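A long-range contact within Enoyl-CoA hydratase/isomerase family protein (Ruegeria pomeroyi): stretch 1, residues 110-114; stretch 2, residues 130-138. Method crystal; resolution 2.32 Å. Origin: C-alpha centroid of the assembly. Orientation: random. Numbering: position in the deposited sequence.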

ATOM      1  N   LEU B 110     -21.954   0.107  -6.111  1.00 20.77           N
ATOM      2  CA  LEU B 110     -22.929  -0.004  -5.013  1.00 23.16           C
ATOM      3  C   LEU B 110     -23.126  -1.510  -4.761  1.00 23.78           C
ATOM      4  O   LEU B 110     -23.726  -2.218  -5.583  1.00 23.24           O
ATOM      5  CB  LEU B 110     -24.247   0.673  -5.418  1.00 23.89           C
ATOM      6  CG  LEU B 110     -25.347   1.109  -4.437  1.00 25.87           C
ATOM      7  CD1 LEU B 110     -26.302   2.017  -5.194  1.00 27.35           C
ATOM      8  CD2 LEU B 110     -26.119  -0.045  -3.826  1.00 26.51           C
ATOM      9  N   VAL B 111     -22.604  -1.978  -3.627  1.00 25.18           N
ATOM     10  CA  VAL B 111     -22.646  -3.393  -3.230  1.00 26.35           C
ATOM     11  C   VAL B 111     -23.558  -3.679  -2.027  1.00 27.99           C
ATOM     12  O   VAL B 111     -23.314  -3.173  -0.930  1.00 27.30           O
ATOM     13  CB  VAL B 111     -21.193  -3.899  -2.950  1.00 25.55           C
ATOM     14  CG1 VAL B 111     -21.158  -5.349  -2.512  1.00 25.45           C
ATOM     15  CG2 VAL B 111     -20.349  -3.736  -4.194  1.00 25.11           C
ATOM     16  N   GLU B 112     -24.568  -4.532  -2.245  1.00 29.28           N
ATOM     17  CA  GLU B 112     -25.547  -4.932  -1.215  1.00 31.12           C
ATOM     18  C   GLU B 112     -25.382  -6.394  -0.780  1.00 30.38           C
ATOM     19  O   GLU B 112     -25.918  -6.799   0.261  1.00 31.02           O
ATOM     20  CB  GLU B 112     -26.986  -4.756  -1.727  1.00 31.63           C
ATOM     21  CG  GLU B 112     -27.415  -3.327  -2.015  1.00 33.57           C
ATOM     22  CD  GLU B 112     -28.683  -3.232  -2.844  1.00 34.84           C
ATOM     23  OE1 GLU B 112     -28.876  -4.055  -3.761  1.00 33.48           O
ATOM     24  OE2 GLU B 112     -29.485  -2.307  -2.596  1.00 40.02           O
ATOM     25  N   GLY B 113     -24.686  -7.183  -1.603  1.00 29.88           N
ATOM     26  CA  GLY B 113     -24.478  -8.590  -1.306  1.00 24.83           C
ATOM     27  C   GLY B 113     -23.090  -9.128  -1.586  1.00 25.43           C
ATOM     28  O   GLY B 113     -22.091  -8.424  -1.407  1.00 24.05           O
ATOM     29  N   ILE B 114     -23.020 -10.383  -2.026  1.00 26.06           N
ATOM     30  CA  ILE B 114     -21.734 -11.012  -2.304  1.00 28.51           C
ATOM     31  C   ILE B 114     -21.107 -10.666  -3.661  1.00 28.35           C
ATOM     32  O   ILE B 114     -21.766 -10.680  -4.708  1.00 28.42           O
ATOM     33  CB  ILE B 114     -21.755 -12.562  -2.014  1.00 30.85           C
ATOM     34  CG1 ILE B 114     -20.352 -13.182  -2.192  1.00 33.75           C
ATOM     35  CG2 ILE B 114     -22.814 -13.259  -2.845  1.00 30.81           C
ATOM     36  CD1 ILE B 114     -20.226 -14.660  -1.797  1.00 36.04           C
ATOM     37  N   TYR B 130     -19.045   1.343  -2.148  1.00 17.63           N
ATOM     38  CA  TYR B 130     -19.810   1.495  -0.908  1.00 18.40           C
ATOM     39  C   TYR B 130     -20.667   0.259  -0.671  1.00 18.45           C
ATOM     40  O   TYR B 130     -21.412  -0.188  -1.557  1.00 18.01           O
ATOM     41  CB  TYR B 130     -20.670   2.769  -0.954  1.00 16.26           C
ATOM     42  CG  TYR B 130     -19.844   4.028  -1.078  1.00 19.07           C
ATOM     43  CD1 TYR B 130     -19.349   4.687   0.068  1.00 18.48           C
ATOM     44  CD2 TYR B 130     -19.452   4.512  -2.349  1.00 18.72           C
ATOM     45  CE1 TYR B 130     -18.462   5.794  -0.046  1.00 19.49           C
ATOM     46  CE2 TYR B 130     -18.571   5.609  -2.476  1.00 18.95           C
ATOM     47  CZ  TYR B 130     -18.073   6.240  -1.322  1.00 19.39           C
ATOM     48  OH  TYR B 130     -17.141   7.248  -1.450  1.00 21.47           O
ATOM     49  N   ALA B 131     -20.542  -0.290   0.526  1.00 19.50           N
ATOM     50  CA  ALA B 131     -21.273  -1.490   0.882  1.00 20.43           C
ATOM     51  C   ALA B 131     -22.182  -1.391   2.096  1.00 21.06           C
ATOM     52  O   ALA B 131     -22.103  -0.444   2.883  1.00 22.03           O
ATOM     53  CB  ALA B 131     -20.298  -2.647   1.051  1.00 20.51           C
ATOM     54  N   SER B 132     -23.089  -2.362   2.186  1.00 22.58           N
ATOM     55  CA  SER B 132     -24.032  -2.507   3.298  1.00 22.11           C
ATOM     56  C   SER B 132     -23.328  -3.506   4.224  1.00 22.72           C
ATOM     57  O   SER B 132     -22.361  -4.137   3.793  1.00 23.31           O
ATOM     58  CB  SER B 132     -25.368  -3.091   2.790  1.00 21.83           C
ATOM     59  OG  SER B 132     -25.330  -4.506   2.624  1.00 22.57           O
ATOM     60  N   PRO B 133     -23.770  -3.648   5.500  1.00 23.52           N
ATOM     61  CA  PRO B 133     -23.098  -4.614   6.386  1.00 23.68           C
ATOM     62  C   PRO B 133     -23.149  -6.085   5.982  1.00 23.44           C
ATOM     63  O   PRO B 133     -22.209  -6.824   6.262  1.00 26.44           O
ATOM     64  CB  PRO B 133     -23.777  -4.374   7.724  1.00 22.46           C
ATOM     65  CG  PRO B 133     -23.989  -2.925   7.701  1.00 22.87           C
ATOM     66  CD  PRO B 133     -24.580  -2.725   6.319  1.00 23.54           C
ATOM     67  N   ALA B 134     -24.200  -6.476   5.260  1.00 25.35           N
ATOM     68  CA  ALA B 134     -24.386  -7.857   4.795  1.00 26.17           C
ATOM     69  C   ALA B 134     -23.501  -8.271   3.608  1.00 27.18           C
ATOM     70  O   ALA B 134     -23.479  -9.445   3.222  1.00 28.44           O
ATOM     71  CB  ALA B 134     -25.842  -8.086   4.450  1.00 28.43           C
ATOM     72  N   ALA B 135     -22.755  -7.314   3.058  1.00 25.83           N
ATOM     73  CA  ALA B 135     -21.879  -7.560   1.917  1.00 26.55           C
ATOM     74  C   ALA B 135     -20.676  -8.453   2.226  1.00 26.22           C
ATOM     75  O   ALA B 135     -19.921  -8.201   3.174  1.00 27.01           O
ATOM     76  CB  ALA B 135     -21.424  -6.240   1.299  1.00 24.53           C
ATOM     77  N   ARG B 136     -20.570  -9.544   1.464  1.00 26.43           N
ATOM     78  CA  ARG B 136     -19.480 -10.506   1.599  1.00 26.83           C
ATOM     79  C   ARG B 136     -18.611 -10.463   0.348  1.00 26.57           C
ATOM     80  O   ARG B 136     -19.056 -10.035  -0.720  1.00 27.55           O
ATOM     81  CB  ARG B 136     -19.994 -11.910   1.902  1.00 29.61           C
ATOM     82  CG  ARG B 136     -20.651 -12.049   3.285  1.00 32.66           C
ATOM     83  CD  ARG B 136     -21.287 -13.426   3.483  1.00 37.71           C
ATOM     84  NE  ARG B 136     -22.054 -13.864   2.310  1.00 41.66           N
ATOM     85  CZ  ARG B 136     -23.381 -13.848   2.201  1.00 44.70           C
ATOM     86  NH1 ARG B 136     -24.148 -13.416   3.200  1.00 46.76           N
ATOM     87  NH2 ARG B 136     -23.943 -14.267   1.075  1.00 46.25           N
ATOM     88  N   PHE B 137     -17.330 -10.780   0.523  1.00 24.46           N
ATOM     89  CA  PHE B 137     -16.343 -10.696  -0.553  1.00 23.74           C
ATOM     90  C   PHE B 137     -15.543 -11.980  -0.668  1.00 24.10           C
ATOM     91  O   PHE B 137     -15.059 -12.515   0.331  1.00 25.44           O
ATOM     92  CB  PHE B 137     -15.415  -9.488  -0.302  1.00 20.24           C
ATOM     93  CG  PHE B 137     -16.157  -8.202  -0.032  1.00 19.16           C
ATOM     94  CD1 PHE B 137     -16.560  -7.375  -1.092  1.00 18.14           C
ATOM     95  CD2 PHE B 137     -16.542  -7.856   1.279  1.00 16.29           C
ATOM     96  CE1 PHE B 137     -17.343  -6.215  -0.854  1.00 18.61           C
ATOM     97  CE2 PHE B 137     -17.328  -6.708   1.529  1.00 16.90           C
ATOM     98  CZ  PHE B 137     -17.727  -5.887   0.469  1.00 17.91           C
ATOM     99  N   CYS B 138     -15.345 -12.437  -1.901  1.00 25.12           N
ATOM    100  CA  CYS B 138     -14.645 -13.688  -2.113  1.00 27.24           C
ATOM    101  C   CYS B 138     -13.895 -13.803  -3.426  1.00 27.15           C
ATOM    102  O   CYS B 138     -14.176 -13.093  -4.393  1.00 25.56           O
ATOM    103  CB  CYS B 138     -15.666 -14.833  -2.030  1.00 28.55           C
ATOM    104  SG  CYS B 138     -14.995 -16.491  -2.082  1.00 36.27           S
TER

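Two backbone hydrogen bonds centred on V111 anchor the contact. V111 N donates to Y130 O at 3.0 Å and nearly straight (171°), while V111 O accepts from S132 N at 3.2 Å and a more bent 141°. One residue thus reaches the residues before and after A131, its bridge partner, as expected between parallel strands; the L110–Y130 pair continues the same register. V111 O also receives a CA-H...O contact from A131 CA (3.2 Å).

Beyond the strands the polar contacts weaken. S132 OG gives a weak hydrogen bond to E112 O (3.3 Å), and R136 N another to G113 O (3.4 Å, 135°). A type I turn from S132 to A135, closed by A135 N to S132 O at 3.3 Å, carries P133 clear of stretch 1 and brings the chain back beside G113. There A135 CA approaches G113 O (3.4 Å) and I114 CA approaches R136 O (3.3 Å), both as CA-H...O contacts.

Packing gathers around V111, whose CB lies 4.3 Å from A131 CB on their shared face of the sheet. V111 CG1 meets A135 CB at 3.9 Å and F137 CE1 at 4.2 Å, so A131 before the turn, A135 at its end and F137 beyond it all pack against one valine. Farther out, the R136 side chain, bent at chi1 and chi3 (both m), places NH2 4.2 Å from I114 CB.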